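Long-range contacts in RTX-adhesin (PDB 5IRB), which probably helps an Antarctic bacterium adhere to ice and diatoms, this chain being a calcium-binding, mainly beta piece of the very long adhesin: residues I105-S110 against G190-G195; R111-V116 against V140-S145. All coordinates share one frame; numbering follows the deposited sequence.

Contact 1 of 2, residues I105-S110 against G190-G195; sequences IVKTSS and GQDSAG. With CA (calcium ion), chain I.
Ser110 and Asp192 meet across the contact, each with its CB turned toward the other segment. The serine hydroxyl donates to OD2 of the aspartate, with Ser110 OG 2.6 Å from Asp192 OD2, on the lone pair that points away from OD1. Ser110 OG sits anti to its own carbonyl carbon (chi1 -79°), a placing that turns the small hydroxyl to the carboxylate. Lys107 runs past Asp192 in the opposite direction; its NZ stays 4.2 Å from Asp192 OD2, too far for a salt bridge, though the opposite charges probably attract. The contact joins two successive beta-sandwich domains: 105-110 leaves the last strand of one, and 190-195 carries the end of strand 183-191 into the hairpin loop that leads to strand 197-208. Asp192 opens a type I turn, with Gly195 N bonded to Asp192 O at 2.9 Å and OD1 accepting a weak bond from Ala194 N, and a hydrogen bond from Asn196 N. The positive phi of Gly195 suits a residue without CB. Ala194, small enough for close approach, lays its CB 4.0 Å from Lys107 O, beside the lysine CG. Gln191 O binds a calcium ion at 2.2 Å; five waters are its other ligands.

Contact 2 of 2, residues R111-V116 against V140-S145; sequences RATIRV and VGLDAS
Thr113 and Gly141 form a hydrogen-bonded pair near the turn end of an antiparallel strand pairing, in which edge strand 112-116 lies against strand 133-142 in one sheet of a beta-sandwich domain. Its backbone bonds are Gly141 N to Thr113 O (2.9 Å) and Thr113 N to Gly141 O (3.2 Å). Gly141 O also takes Ala144 N, the bond of a type II' turn, and the two donors come from opposite faces of the carbonyl plane. Glycine fits here because a CB would run into Thr113 OG1.

Beyond the strand ends, Asp143 grips Arg111 twice. Its N reaches Arg111 O at 2.8 Å, almost in line with the carbonyl, while Asp143 OD2 accepts Arg111 N on its anti side. A short acidic side chain serves well here: CG lies anti to the carbonyl carbon (chi1 -67°), on the side of Arg111, and OD2 meets the backbone N-H.

Among the apolar contacts, Ile114 CG1 meets Val140 CG1 at 4.1 Å, and both branched side chains pack on Trp169 and Val188 in the domain core. Ala112 CB, which also packs on Tyr198, touches Ala144 CB at 4.0 Å; two small methyls suit so close an approach.

Leu142, at the turn, supplies an apolar side chain that reaches across to Thr113 and Arg111. Its CD1 touches Thr113 CG2 at 3.6 Å, and the same methyl lies over the centre of the Arg111 guanidinium, 3.7 Å above its plane.

From the N terminus, the chain completes its first domain with strand 95-106, passes through a short linker before Ala112 and enters the second domain along strand 112-116. Contact 2 closes the shorter loop, with 23 residues between its segments, pairing that first strand with the end of strand 133-142. Contact 1 closes the longer one, with 79 residues between, when the loop after strand 183-191 returns to the linker; contact 2 is therefore nested within it. Contact 2 is internal to one sheet, whereas contact 1 joins neighbouring domains. Their centres are 15 Å apart, and they meet where Ser110 CB packs 3.4 Å from Asp143 OD2.

Contact 1 of 2, residues I105-S110 against G190-G195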
ATOM      1  N   ILE A 105      -5.653  -2.961 -32.534  1.00 37.29           N
ATOM      2  CA  ILE A 105      -4.879  -3.085 -31.295  1.00 37.83           C
ATOM      3  C   ILE A 105      -5.517  -4.082 -30.333  1.00 37.56           C
ATOM      4  O   ILE A 105      -6.731  -4.064 -30.123  1.00 37.26           O
ATOM      5  CB  ILE A 105      -4.762  -1.721 -30.619  1.00 39.13           C
ATOM      6  CG1 ILE A 105      -4.062  -0.743 -31.571  1.00 39.56           C
ATOM      7  CG2 ILE A 105      -4.085  -1.831 -29.225  1.00 40.06           C
ATOM      8  CD1 ILE A 105      -4.120   0.690 -31.122  1.00 41.50           C
ATOM      9  N   VAL A 106      -4.694  -4.945 -29.742  1.00 37.92           N
ATOM     10  CA  VAL A 106      -5.158  -5.832 -28.679  1.00 38.18           C
ATOM     11  C   VAL A 106      -4.585  -5.374 -27.329  1.00 39.63           C
ATOM     12  O   VAL A 106      -3.372  -5.300 -27.157  1.00 39.85           O
ATOM     13  CB  VAL A 106      -4.766  -7.292 -28.936  1.00 37.88           C
ATOM     14  CG1 VAL A 106      -5.262  -8.185 -27.807  1.00 38.43           C
ATOM     15  CG2 VAL A 106      -5.353  -7.768 -30.269  1.00 37.14           C
ATOM     16  N   LYS A 107      -5.492  -5.090 -26.398  1.00 40.43           N
ATOM     17  CA  LYS A 107      -5.208  -4.612 -25.043  1.00 42.07           C
ATOM     18  C   LYS A 107      -6.179  -5.271 -24.087  1.00 42.22           C
ATOM     19  O   LYS A 107      -7.250  -4.739 -23.821  1.00 42.35           O
ATOM     20  CB  LYS A 107      -5.339  -3.089 -24.971  1.00 43.43           C
ATOM     21  CG  LYS A 107      -4.890  -2.445 -23.649  1.00 45.80           C
ATOM     22  CD  LYS A 107      -3.424  -2.658 -23.330  1.00 46.72           C
ATOM     23  CE  LYS A 107      -3.060  -1.986 -21.995  1.00 48.86           C
ATOM     24  NZ  LYS A 107      -3.378  -0.519 -22.027  1.00 50.05           N
ATOM     25  N   THR A 108      -5.814  -6.445 -23.588  1.00 42.31           N
ATOM     26  CA  THR A 108      -6.747  -7.222 -22.802  1.00 42.99           C
ATOM     27  C   THR A 108      -6.462  -7.203 -21.300  1.00 44.61           C
ATOM     28  O   THR A 108      -7.268  -7.704 -20.520  1.00 45.15           O
ATOM     29  CB  THR A 108      -6.727  -8.675 -23.259  1.00 42.76           C
ATOM     30  OG1 THR A 108      -5.374  -9.138 -23.205  1.00 43.07           O
ATOM     31  CG2 THR A 108      -7.250  -8.806 -24.702  1.00 41.62           C
ATOM     32  N   SER A 109      -5.331  -6.632 -20.898  1.00 45.36           N
ATOM     33  CA  SER A 109      -5.112  -6.325 -19.489  1.00 47.31           C
ATOM     34  C   SER A 109      -4.127  -5.182 -19.282  1.00 48.09           C
ATOM     35  O   SER A 109      -3.514  -4.688 -20.228  1.00 47.01           O
ATOM     36  CB  SER A 109      -4.625  -7.564 -18.731  1.00 48.14           C
ATOM     37  OG  SER A 109      -3.403  -8.030 -19.265  1.00 47.55           O
ATOM     38  N   SER A 110      -4.001  -4.759 -18.026  1.00 33.97           N
ATOM     39  CA  SER A 110      -3.101  -3.682 -17.646  1.00 32.70           C
ATOM     40  C   SER A 110      -2.518  -4.052 -16.291  1.00 31.69           C
ATOM     41  O   SER A 110      -3.023  -4.952 -15.622  1.00 32.83           O
ATOM     42  CB  SER A 110      -3.803  -2.326 -17.596  1.00 33.62           C
ATOM     43  OG  SER A 110      -3.967  -1.799 -18.906  1.00 35.48           O
ATOM     44  N   GLY A 190      -9.135  -0.377 -10.373  1.00 35.08           N
ATOM     45  CA  GLY A 190      -9.588   0.611 -11.325  1.00 35.64           C
ATOM     46  C   GLY A 190      -9.806   0.005 -12.692  1.00 34.94           C
ATOM     47  O   GLY A 190      -9.904  -1.210 -12.822  1.00 33.74           O
ATOM     48  N   GLN A 191      -9.802   0.843 -13.719  1.00 35.60           N
ATOM     49  CA  GLN A 191     -10.073   0.370 -15.072  1.00 38.50           C
ATOM     50  C   GLN A 191      -9.168   1.054 -16.085  1.00 37.01           C
ATOM     51  O   GLN A 191      -8.993   2.262 -16.024  1.00 37.97           O
ATOM     52  CB  GLN A 191     -11.531   0.669 -15.393  1.00 43.20           C
ATOM     53  CG  GLN A 191     -12.254  -0.333 -16.210  1.00 48.24           C
ATOM     54  CD  GLN A 191     -13.714   0.047 -16.350  1.00 53.19           C
ATOM     55  OE1 GLN A 191     -14.114   0.688 -17.326  1.00 53.36           O
ATOM     56  NE2 GLN A 191     -14.514  -0.319 -15.352  1.00 56.68           N
ATOM     57  N   ASP A 192      -8.604   0.315 -17.030  1.00 35.91           N
ATOM     58  CA  ASP A 192      -7.703   0.953 -17.971  1.00 35.11           C
ATOM     59  C   ASP A 192      -8.486   1.636 -19.104  1.00 36.46           C
ATOM     60  O   ASP A 192      -9.712   1.557 -19.131  1.00 37.35           O
ATOM     61  CB  ASP A 192      -6.653  -0.059 -18.478  1.00 35.00           C
ATOM     62  CG  ASP A 192      -7.207  -1.122 -19.441  1.00 35.19           C
ATOM     63  OD1 ASP A 192      -8.353  -1.019 -19.966  1.00 36.23           O
ATOM     64  OD2 ASP A 192      -6.443  -2.101 -19.659  1.00 34.05           O
ATOM     65  N   SER A 193      -7.797   2.313 -20.018  1.00 36.70           N
ATOM     66  CA  SER A 193      -8.499   3.072 -21.064  1.00 40.08           C
ATOM     67  C   SER A 193      -9.289   2.196 -22.037  1.00 40.04           C
ATOM     68  O   SER A 193     -10.166   2.694 -22.754  1.00 41.72           O
ATOM     69  CB  SER A 193      -7.523   3.923 -21.881  1.00 40.30           C
ATOM     70  OG  SER A 193      -6.597   3.100 -22.573  1.00 39.31           O
ATOM     71  N   ALA A 194      -8.969   0.908 -22.088  1.00 39.72           N
ATOM     72  CA  ALA A 194      -9.730  -0.015 -22.934  1.00 39.90           C
ATOM     73  C   ALA A 194     -10.879  -0.650 -22.171  1.00 40.29           C
ATOM     74  O   ALA A 194     -11.603  -1.464 -22.724  1.00 43.91           O
ATOM     75  CB  ALA A 194      -8.823  -1.088 -23.505  1.00 39.87           C
ATOM     76  N   GLY A 195     -11.039  -0.307 -20.899  1.00 39.98           N
ATOM     77  CA  GLY A 195     -12.134  -0.851 -20.116  1.00 40.29           C
ATOM     78  C   GLY A 195     -11.795  -2.093 -19.291  1.00 40.02           C
ATOM     79  O   GLY A 195     -12.670  -2.664 -18.629  1.00 40.44           O
TER
HETATM   80 CA    CA I 607      -9.197   4.408 -15.527  0.50 57.54          CA
HETATM   81  O   HOH W   1      -9.496   3.453 -13.318  1.00 30.91           O
HETATM   82  O   HOH W   2      -8.139   5.031 -17.848  1.00 45.04           O
HETATM   83  O   HOH W   3     -11.676   4.454 -15.500  1.00 53.65           O
HETATM   84  O   HOH W   4      -8.628   6.342 -14.692  1.00 47.30           O
HETATM   85  O   HOH W   5      -6.849   4.064 -15.173  1.00 47.61           O

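Contact 2 of 2, residues R111-V116 against V140-S145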
ATOM      1  N   ARG A 111      -1.434  -3.397 -15.907  1.00 30.93           N
ATOM      2  CA  ARG A 111      -0.770  -3.753 -14.653  1.00 30.32           C
ATOM      3  C   ARG A 111      -0.800  -2.572 -13.717  1.00 29.16           C
ATOM      4  O   ARG A 111      -0.528  -1.435 -14.112  1.00 29.21           O
ATOM      5  CB  ARG A 111       0.672  -4.182 -14.885  1.00 31.76           C
ATOM      6  CG  ARG A 111       0.815  -5.418 -15.765  1.00 34.04           C
ATOM      7  CD  ARG A 111       2.223  -5.498 -16.359  1.00 36.72           C
ATOM      8  NE  ARG A 111       3.140  -5.862 -15.286  1.00 38.18           N
ATOM      9  CZ  ARG A 111       4.395  -5.438 -15.160  1.00 39.94           C
ATOM     10  NH1 ARG A 111       4.943  -4.630 -16.071  1.00 41.15           N
ATOM     11  NH2 ARG A 111       5.110  -5.850 -14.117  1.00 41.18           N
ATOM     12  N   ALA A 112      -1.123  -2.859 -12.462  1.00 28.78           N
ATOM     13  CA  ALA A 112      -1.190  -1.836 -11.428  1.00 27.98           C
ATOM     14  C   ALA A 112      -0.348  -2.285 -10.241  1.00 27.18           C
ATOM     15  O   ALA A 112      -0.403  -3.449  -9.835  1.00 27.87           O
ATOM     16  CB  ALA A 112      -2.611  -1.604 -10.995  1.00 28.66           C
ATOM     17  N   THR A 113       0.436  -1.364  -9.693  1.00 26.65           N
ATOM     18  CA  THR A 113       1.215  -1.682  -8.508  1.00 26.60           C
ATOM     19  C   THR A 113       0.774  -0.782  -7.349  1.00 26.21           C
ATOM     20  O   THR A 113       0.176   0.270  -7.560  1.00 26.12           O
ATOM     21  CB  THR A 113       2.724  -1.511  -8.734  1.00 27.77           C
ATOM     22  OG1 THR A 113       3.020  -0.151  -9.073  1.00 28.45           O
ATOM     23  CG2 THR A 113       3.239  -2.463  -9.840  1.00 29.35           C
ATOM     24  N   ILE A 114       1.157  -1.167  -6.128  1.00 26.63           N
ATOM     25  CA  ILE A 114       0.887  -0.344  -4.938  1.00 26.97           C
ATOM     26  C   ILE A 114       1.988  -0.633  -3.917  1.00 28.05           C
ATOM     27  O   ILE A 114       2.455  -1.764  -3.798  1.00 28.33           O
ATOM     28  CB  ILE A 114      -0.526  -0.612  -4.356  1.00 26.53           C
ATOM     29  CG1 ILE A 114      -0.823   0.296  -3.152  1.00 27.74           C
ATOM     30  CG2 ILE A 114      -0.703  -2.084  -4.032  1.00 26.77           C
ATOM     31  CD1 ILE A 114      -2.300   0.366  -2.784  1.00 29.00           C
ATOM     32  N   ARG A 115       2.474   0.419  -3.267  1.00 29.89           N
ATOM     33  CA  ARG A 115       3.338   0.232  -2.102  1.00 31.73           C
ATOM     34  C   ARG A 115       2.744   0.982  -0.893  1.00 31.07           C
ATOM     35  O   ARG A 115       2.010   1.972  -1.043  1.00 29.93           O
ATOM     36  CB  ARG A 115       4.770   0.708  -2.392  1.00 35.86           C
ATOM     37  CG  ARG A 115       4.887   2.210  -2.608  1.00 39.18           C
ATOM     38  CD  ARG A 115       6.260   2.636  -3.112  1.00 46.09           C
ATOM     39  NE  ARG A 115       6.545   4.040  -2.797  1.00 52.49           N
ATOM     40  CZ  ARG A 115       6.788   4.999  -3.696  1.00 60.22           C
ATOM     41  NH1 ARG A 115       7.039   6.239  -3.283  1.00 65.53           N
ATOM     42  NH2 ARG A 115       6.794   4.728  -4.999  1.00 62.37           N
ATOM     43  N   VAL A 116       3.080   0.496   0.297  1.00 31.91           N
ATOM     44  CA  VAL A 116       2.668   1.095   1.561  1.00 32.57           C
ATOM     45  C   VAL A 116       3.905   1.485   2.373  1.00 35.08           C
ATOM     46  O   VAL A 116       4.815   0.673   2.562  1.00 35.43           O
ATOM     47  CB  VAL A 116       1.786   0.145   2.380  1.00 32.61           C
ATOM     48  CG1 VAL A 116       1.354   0.803   3.698  1.00 33.35           C
ATOM     49  CG2 VAL A 116       0.567  -0.261   1.571  1.00 31.49           C
ATOM     50  N   VAL A 140       0.784   4.513  -5.808  1.00 29.08           N
ATOM     51  CA  VAL A 140       0.445   3.453  -6.765  1.00 28.46           C
ATOM     52  C   VAL A 140       1.311   3.639  -8.011  1.00 28.88           C
ATOM     53  O   VAL A 140       1.891   4.712  -8.218  1.00 29.06           O
ATOM     54  CB  VAL A 140      -1.057   3.440  -7.122  1.00 28.24           C
ATOM     55  CG1 VAL A 140      -1.904   3.128  -5.888  1.00 27.96           C
ATOM     56  CG2 VAL A 140      -1.482   4.760  -7.709  1.00 28.32           C
ATOM     57  N   GLY A 141       1.497   2.585  -8.801  1.00 28.07           N
ATOM     58  CA  GLY A 141       2.350   2.719  -9.969  1.00 28.25           C
ATOM     59  C   GLY A 141       1.827   2.023 -11.212  1.00 27.90           C
ATOM     60  O   GLY A 141       0.731   1.461 -11.205  1.00 27.58           O
ATOM     61  N   LEU A 142       2.674   1.991 -12.237  1.00 28.59           N
ATOM     62  CA  LEU A 142       2.354   1.466 -13.560  1.00 28.69           C
ATOM     63  C   LEU A 142       1.049   2.080 -14.075  1.00 27.93           C
ATOM     64  O   LEU A 142       0.966   3.302 -14.186  1.00 27.02           O
ATOM     65  CB  LEU A 142       2.281  -0.061 -13.531  1.00 29.36           C
ATOM     66  CG  LEU A 142       3.635  -0.710 -13.182  1.00 30.57           C
ATOM     67  CD1 LEU A 142       3.606  -2.210 -13.417  1.00 31.46           C
ATOM     68  CD2 LEU A 142       4.833  -0.063 -13.921  1.00 31.56           C
ATOM     69  N   ASP A 143       0.062   1.250 -14.411  1.00 28.48           N
ATOM     70  CA  ASP A 143      -1.190   1.731 -15.005  1.00 29.57           C
ATOM     71  C   ASP A 143      -2.257   2.190 -14.017  1.00 29.16           C
ATOM     72  O   ASP A 143      -3.315   2.630 -14.436  1.00 28.62           O
ATOM     73  CB  ASP A 143      -1.782   0.664 -15.937  1.00 31.22           C
ATOM     74  CG  ASP A 143      -0.921   0.415 -17.176  1.00 32.75           C
ATOM     75  OD1 ASP A 143      -0.312   1.385 -17.707  1.00 32.69           O
ATOM     76  OD2 ASP A 143      -0.782  -0.776 -17.561  1.00 34.81           O
ATOM     77  N   ALA A 144      -1.991   2.078 -12.713  1.00 28.93           N
ATOM     78  CA  ALA A 144      -2.871   2.644 -11.687  1.00 28.72           C
ATOM     79  C   ALA A 144      -2.971   4.164 -11.857  1.00 29.07           C
ATOM     80  O   ALA A 144      -2.048   4.789 -12.366  1.00 29.13           O
ATOM     81  CB  ALA A 144      -2.350   2.284 -10.274  1.00 28.67           C
ATOM     82  N   SER A 145      -4.098   4.762 -11.479  1.00 29.99           N
ATOM     83  CA  SER A 145      -4.342   6.156 -11.837  1.00 30.66           C
ATOM     84  C   SER A 145      -4.942   6.942 -10.700  1.00 30.26           C
ATOM     85  O   SER A 145      -5.654   6.383  -9.886  1.00 29.70           O
ATOM     86  CB  SER A 145      -5.302   6.238 -13.030  1.00 32.98           C
ATOM     87  OG  SER A 145      -4.988   5.242 -13.985  1.00 34.77           O
TER